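PDB 3GLA: Low molecular weight heat shock protein from Xanthomonas axonopodis pv. citri, which is a small heat-shock protein of the alpha-crystallin family that probably holds unfolding proteins and keeps them from aggregating under stress. Local coordinates for residues I41-S47 with R61-H67; Y19-P23 with G88-I92. All blocks are in the same frame, centred on the assembly; numbering follows the deposited sequence.

The two contacts lie in the two facing sheets of an alpha-crystallin domain, an immunoglobulin-like beta-sandwich, with their centres about 12 Å apart. Contact 1 pairs strands 38-45 and 64-71 of the three-stranded sheet; contact 2 pairs strands 15-21 and 89-95 of the four-stranded sheet. Along the chain the order is 19-23, 41-47, 61-67, 88-92, so the whole hairpin of contact 1 is inserted between the halves of contact 2. The sheets meet through apolar side chains: I41 CG2 lies 3.5 Å from I92 CD1, and F66 CZ 3.5 Å from L22 CD2. Both contacts also reach the second subunit, where R45 and R61 from one chain meet D21 from the other, joining core packing to dimer assembly.

Contact 1 of 2, residues I41-S47 with R61-H67; sequences IRGERKS and RRYGSFH
Backbone hydrogen bonds set an antiparallel register between extended strands 41-45 and 64-67, whose axes approach to 4.4 Å at 162°. G43 and F66 form one hydrogen-bonded pair (G43 N–F66 O 3.1 Å, F66 N–G43 O 2.8 Å), R45 and G64 the next (R45 N–G64 O 2.9 Å, G64 N–R45 O 2.8 Å). R42–H67 and E44–S65 are non-hydrogen-bonded pairs, CA–CA 4.1 and 4.0 Å. Glycine suits position 64, where phi is positive (92°).

F66, chi1 p, lays its ring face over the backbone of R42 and G43, where a CB on G43 would crowd F66 CE2. CH-pi contacts place R42 CB 4.2 Å from the H67 ring centroid and S47 CB 3.5 Å from that of Y63.

Central strand 38-45 pairs here with strand 64-71, at one edge of the three-stranded sheet of the alpha-crystallin sandwich.

On the face carrying R42, E44, S65 and H67, S65 OG donates to E44 OE2 (2.6 Å). Extended R45, all t, gives NH1 to R62 O (2.8 Å). R45 NH2 lies 2.9 Å from R61 NH1, like-charged donors, both arginines salt-bridged to D21 of the second subunit; R61 also pairs with E48. Water links S47 OG to R61 O; S47 OG is also hydrogen-bonded to S49 N.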
loop_
_atom_site.group_PDB
_atom_site.type_symbol
_atom_site.label_atom_id
_atom_site.label_comp_id
_atom_site.label_asym_id
_atom_site.label_seq_id
_atom_site.Cartn_x
_atom_site.Cartn_y
_atom_site.Cartn_z
ATOM N N ILE B 41 -3.481 3.405 -14.633
ATOM C CA ILE B 41 -2.425 2.725 -13.959
ATOM C C ILE B 41 -2.679 1.264 -14.091
ATOM O O ILE B 41 -3.803 0.817 -13.939
ATOM C CB ILE B 41 -2.287 3.097 -12.447
ATOM C CG1 ILE B 41 -3.629 2.856 -11.702
ATOM C CG2 ILE B 41 -1.856 4.540 -12.349
ATOM C CD1 ILE B 41 -3.491 2.993 -10.141
ATOM N N ARG B 42 -1.624 0.491 -14.331
ATOM C CA ARG B 42 -1.873 -0.895 -14.514
ATOM C C ARG B 42 -0.645 -1.632 -14.081
ATOM O O ARG B 42 0.457 -1.063 -14.057
ATOM C CB ARG B 42 -2.260 -1.255 -15.937
ATOM C CG ARG B 42 -1.212 -1.185 -16.729
ATOM C CD ARG B 42 -1.764 -1.372 -18.190
ATOM N NE ARG B 42 -2.657 -2.468 -18.370
ATOM C CZ ARG B 42 -3.548 -2.506 -19.362
ATOM N NH1 ARG B 42 -3.633 -1.480 -20.253
ATOM N NH2 ARG B 42 -4.360 -3.559 -19.463
ATOM N N GLY B 43 -0.862 -2.873 -13.684
ATOM C CA GLY B 43 0.324 -3.640 -13.260
ATOM C C GLY B 43 -0.237 -4.899 -12.583
ATOM O O GLY B 43 -1.432 -5.294 -12.770
ATOM N N GLU B 44 0.668 -5.517 -11.827
ATOM C CA GLU B 44 0.309 -6.874 -11.305
ATOM C C GLU B 44 1.120 -6.993 -10.064
ATOM O O GLU B 44 2.239 -6.560 -9.945
ATOM C CB GLU B 44 0.614 -8.019 -12.260
ATOM C CG GLU B 44 0.130 -9.434 -11.820
ATOM C CD GLU B 44 -0.587 -10.352 -12.882
ATOM O OE1 GLU B 44 -0.917 -11.493 -12.463
ATOM O OE2 GLU B 44 -0.842 -9.974 -14.067
ATOM N N ARG B 45 0.497 -7.551 -9.047
ATOM C CA ARG B 45 1.218 -7.760 -7.925
ATOM C C ARG B 45 1.183 -9.235 -7.683
ATOM O O ARG B 45 0.130 -9.808 -7.821
ATOM C CB ARG B 45 0.263 -7.039 -6.832
ATOM C CG ARG B 45 0.613 -7.410 -5.510
ATOM C CD ARG B 45 -0.357 -6.679 -4.471
ATOM N NE ARG B 45 0.165 -6.736 -3.304
ATOM C CZ ARG B 45 -0.189 -6.180 -2.182
ATOM N NH1 ARG B 45 -1.403 -6.335 -1.682
ATOM N NH2 ARG B 45 0.783 -6.047 -1.410
ATOM N N LYS B 46 2.280 -9.849 -7.296
ATOM C CA LYS B 46 2.208 -11.202 -6.826
ATOM C C LYS B 46 2.019 -11.121 -5.275
ATOM O O LYS B 46 2.254 -10.084 -4.711
ATOM C CB LYS B 46 3.564 -11.958 -7.007
ATOM C CG LYS B 46 4.039 -12.104 -8.555
ATOM C CD LYS B 46 2.969 -12.738 -9.371
ATOM C CE LYS B 46 3.443 -12.811 -10.911
ATOM N NZ LYS B 46 2.792 -11.722 -11.717
ATOM N N SER B 47 1.613 -12.233 -4.749
ATOM C CA SER B 47 1.544 -12.297 -3.283
ATOM C C SER B 47 2.129 -13.599 -2.879
ATOM O O SER B 47 1.862 -14.664 -3.430
ATOM C CB SER B 47 0.070 -12.350 -2.879
ATOM O OG SER B 47 0.013 -12.385 -1.452
ATOM N N ARG B 61 -4.645 -9.962 1.686
ATOM C CA ARG B 61 -4.058 -8.969 0.863
ATOM C C ARG B 61 -4.482 -9.296 -0.567
ATOM O O ARG B 61 -4.425 -10.423 -1.036
ATOM C CB ARG B 61 -2.495 -9.043 0.974
ATOM C CG ARG B 61 -2.201 -8.482 2.326
ATOM C CD ARG B 61 -0.735 -8.177 2.593
ATOM N NE ARG B 61 0.117 -8.932 1.971
ATOM C CZ ARG B 61 0.999 -9.013 1.026
ATOM N NH1 ARG B 61 1.764 -8.150 0.313
ATOM N NH2 ARG B 61 1.134 -10.304 0.957
ATOM N N ARG B 62 -4.802 -8.206 -1.271
ATOM C CA ARG B 62 -5.318 -8.435 -2.669
ATOM C C ARG B 62 -4.140 -8.428 -3.570
ATOM O O ARG B 62 -3.123 -7.719 -3.335
ATOM C CB ARG B 62 -6.281 -7.263 -3.013
ATOM C CG ARG B 62 -7.495 -7.218 -2.057
ATOM C CD ARG B 62 -8.443 -8.295 -2.517
ATOM N NE ARG B 62 -9.682 -8.183 -1.736
ATOM C CZ ARG B 62 -9.906 -7.198 -0.863
ATOM N NH1 ARG B 62 -11.041 -7.144 -0.180
ATOM N NH2 ARG B 62 -8.973 -6.262 -0.669
ATOM N N TYR B 63 -4.272 -9.120 -4.688
ATOM C CA TYR B 63 -3.124 -9.106 -5.608
ATOM C C TYR B 63 -3.622 -9.514 -6.986
ATOM O O TYR B 63 -4.840 -9.549 -7.139
ATOM C CB TYR B 63 -1.985 -10.019 -5.088
ATOM C CG TYR B 63 -2.425 -11.432 -4.989
ATOM C CD1 TYR B 63 -2.054 -12.321 -5.953
ATOM C CD2 TYR B 63 -3.217 -11.892 -3.891
ATOM C CE1 TYR B 63 -2.430 -13.662 -5.893
ATOM C CE2 TYR B 63 -3.632 -13.227 -3.813
ATOM C CZ TYR B 63 -3.200 -14.119 -4.806
ATOM O OH TYR B 63 -3.569 -15.430 -4.704
ATOM N N GLY B 64 -2.670 -9.754 -7.852
ATOM C CA GLY B 64 -2.995 -10.044 -9.268
ATOM C C GLY B 64 -2.988 -8.758 -10.036
ATOM O O GLY B 64 -2.328 -7.770 -9.649
ATOM N N SER B 65 -3.727 -8.777 -11.132
ATOM C CA SER B 65 -3.565 -7.618 -12.014
ATOM C C SER B 65 -4.482 -6.482 -11.511
ATOM O O SER B 65 -5.525 -6.685 -10.881
ATOM C CB SER B 65 -4.025 -7.949 -13.465
ATOM O OG SER B 65 -3.300 -9.049 -13.842
ATOM N N PHE B 66 -4.060 -5.283 -11.821
ATOM C CA PHE B 66 -4.990 -4.202 -11.580
ATOM C C PHE B 66 -4.876 -3.260 -12.795
ATOM O O PHE B 66 -3.901 -3.286 -13.520
ATOM C CB PHE B 66 -4.600 -3.359 -10.318
ATOM C CG PHE B 66 -3.296 -2.703 -10.422
ATOM C CD1 PHE B 66 -3.235 -1.362 -10.889
ATOM C CD2 PHE B 66 -2.125 -3.382 -10.055
ATOM C CE1 PHE B 66 -2.024 -0.689 -10.955
ATOM C CE2 PHE B 66 -0.854 -2.710 -10.155
ATOM C CZ PHE B 66 -0.848 -1.336 -10.616
ATOM N N HIS B 67 -5.940 -2.505 -12.995
ATOM C CA HIS B 67 -5.918 -1.491 -14.021
ATOM C C HIS B 67 -7.029 -0.564 -13.705
ATOM O O HIS B 67 -8.186 -0.955 -13.600
ATOM C CB HIS B 67 -6.209 -2.232 -15.282
ATOM C CG HIS B 67 -6.192 -1.397 -16.482
ATOM N ND1 HIS B 67 -5.811 -0.071 -16.512
ATOM C CD2 HIS B 67 -6.416 -1.749 -17.774
ATOM C CE1 HIS B 67 -5.869 0.380 -17.770
ATOM N NE2 HIS B 67 -6.216 -0.615 -18.538
HETATM O O HOH W 1 3.105 -8.194 -2.815
HETATM O O HOH W 2 -2.406 -12.290 -0.437
#

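Contact 2 of 2, residues Y19-P23 with G88-I92; sequences YADLP and GVLEI
Strands 19-21 and 89-92 run antiparallel, axes 4.6 Å apart at closest and at 160°. A20 and L90 are the hydrogen-bonded pair (A20 N–L90 O and L90 N–A20 O, both 2.8 Å), flanked by non-hydrogen-bonded Y19–E91 and D21–V89, CA to CA 4.5 and 4.6 Å. Beyond them, L22 N donates to G88 O at 2.6 Å. Glycine suits G88 (phi 85°, psi -4°), since a CB would press on the preceding carbonyl O and run into P23 CA.

In the alpha-crystallin sandwich these are the central strands of the four-stranded sheet.

Aliphatic A20 and L90, CB to CB 4.4 Å, are joined by L22, whose CD1 is 4.0 Å from L90 CB; small A20 packs on I41 of the opposite sheet. On the other face, V89 CG2 lies 3.5 Å from D21 OD1, and Y19, chi1 m, brings CE1 to 3.6 Å from E91 OE2; E91 is salt-bridged to R93. This face meets the second subunit: Y19 and V89 pack on its R61, and D21 bridges to its R45.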
loop_
_atom_site.group_PDB
_atom_site.type_symbol
_atom_site.label_atom_id
_atom_site.label_comp_id
_atom_site.label_asym_id
_atom_site.label_seq_id
_atom_site.Cartn_x
_atom_site.Cartn_y
_atom_site.Cartn_z
ATOM N N TYR B 19 -2.386 9.697 -6.145
ATOM C CA TYR B 19 -1.561 8.935 -5.203
ATOM C C TYR B 19 -2.200 7.568 -5.177
ATOM O O TYR B 19 -3.412 7.451 -5.033
ATOM C CB TYR B 19 -1.711 9.498 -3.796
ATOM C CG TYR B 19 -1.333 10.940 -3.672
ATOM C CD1 TYR B 19 -0.043 11.304 -3.388
ATOM C CD2 TYR B 19 -2.314 11.915 -3.831
ATOM C CE1 TYR B 19 0.300 12.688 -3.255
ATOM C CE2 TYR B 19 -2.009 13.218 -3.685
ATOM C CZ TYR B 19 -0.712 13.569 -3.382
ATOM O OH TYR B 19 -0.464 14.948 -3.330
ATOM N N ALA B 20 -1.405 6.521 -5.471
ATOM C CA ALA B 20 -2.005 5.221 -5.543
ATOM C C ALA B 20 -1.329 4.331 -4.531
ATOM O O ALA B 20 -0.105 4.259 -4.444
ATOM C CB ALA B 20 -1.789 4.665 -6.946
ATOM N N ASP B 21 -2.113 3.601 -3.824
ATOM C CA ASP B 21 -1.521 2.668 -2.880
ATOM C C ASP B 21 -1.313 1.374 -3.663
ATOM O O ASP B 21 -2.231 0.578 -3.939
ATOM C CB ASP B 21 -2.551 2.424 -1.801
ATOM C CG ASP B 21 -2.442 3.453 -0.681
ATOM O OD1 ASP B 21 -1.597 4.333 -0.778
ATOM O OD2 ASP B 21 -3.317 3.361 0.203
ATOM N N LEU B 22 -0.024 1.166 -3.931
ATOM C CA LEU B 22 0.383 -0.025 -4.703
ATOM C C LEU B 22 1.444 -0.747 -3.935
ATOM O O LEU B 22 2.545 -0.947 -4.436
ATOM C CB LEU B 22 0.885 0.464 -6.095
ATOM C CG LEU B 22 -0.385 0.948 -6.932
ATOM C CD1 LEU B 22 0.287 1.704 -8.097
ATOM C CD2 LEU B 22 -1.179 -0.222 -7.324
ATOM N N PRO B 23 1.086 -1.224 -2.747
ATOM C CA PRO B 23 2.151 -1.883 -1.968
ATOM C C PRO B 23 2.582 -3.184 -2.627
ATOM O O PRO B 23 1.881 -3.831 -3.362
ATOM C CB PRO B 23 1.452 -2.175 -0.659
ATOM C CG PRO B 23 -0.074 -2.383 -0.971
ATOM C CD PRO B 23 -0.212 -1.221 -2.044
ATOM N N GLY B 88 5.498 2.010 -1.468
ATOM C CA GLY B 88 4.276 1.389 -2.001
ATOM C C GLY B 88 3.310 2.411 -2.503
ATOM O O GLY B 88 2.249 1.985 -2.893
ATOM N N VAL B 89 3.579 3.701 -2.364
ATOM C CA VAL B 89 2.627 4.662 -2.891
ATOM C C VAL B 89 3.241 5.195 -4.118
ATOM O O VAL B 89 4.435 5.589 -4.187
ATOM C CB VAL B 89 2.400 5.845 -1.899
ATOM C CG1 VAL B 89 1.618 6.940 -2.603
ATOM C CG2 VAL B 89 1.719 5.312 -0.662
ATOM N N LEU B 90 2.445 5.235 -5.142
ATOM C CA LEU B 90 2.984 5.853 -6.398
ATOM C C LEU B 90 2.334 7.191 -6.511
ATOM O O LEU B 90 1.106 7.281 -6.353
ATOM C CB LEU B 90 2.543 4.980 -7.569
ATOM C CG LEU B 90 3.077 5.558 -8.935
ATOM C CD1 LEU B 90 4.549 5.388 -8.982
ATOM C CD2 LEU B 90 2.474 4.767 -10.075
ATOM N N GLU B 91 3.131 8.216 -6.752
ATOM C CA GLU B 91 2.529 9.553 -6.852
ATOM C C GLU B 91 2.740 9.966 -8.253
ATOM O O GLU B 91 3.901 9.942 -8.777
ATOM C CB GLU B 91 3.260 10.417 -5.893
ATOM C CG GLU B 91 2.764 11.925 -6.081
ATOM C CD GLU B 91 3.402 12.832 -5.053
ATOM O OE1 GLU B 91 3.549 14.022 -5.395
ATOM O OE2 GLU B 91 3.776 12.366 -3.998
ATOM N N ILE B 92 1.653 10.250 -8.928
ATOM C CA ILE B 92 1.730 10.598 -10.343
ATOM C C ILE B 92 1.390 12.052 -10.409
ATOM O O ILE B 92 0.352 12.478 -9.867
ATOM C CB ILE B 92 0.692 9.875 -11.068
ATOM C CG1 ILE B 92 1.033 8.339 -10.981
ATOM C CG2 ILE B 92 0.762 10.250 -12.558
ATOM C CD1 ILE B 92 -0.042 7.481 -11.585
#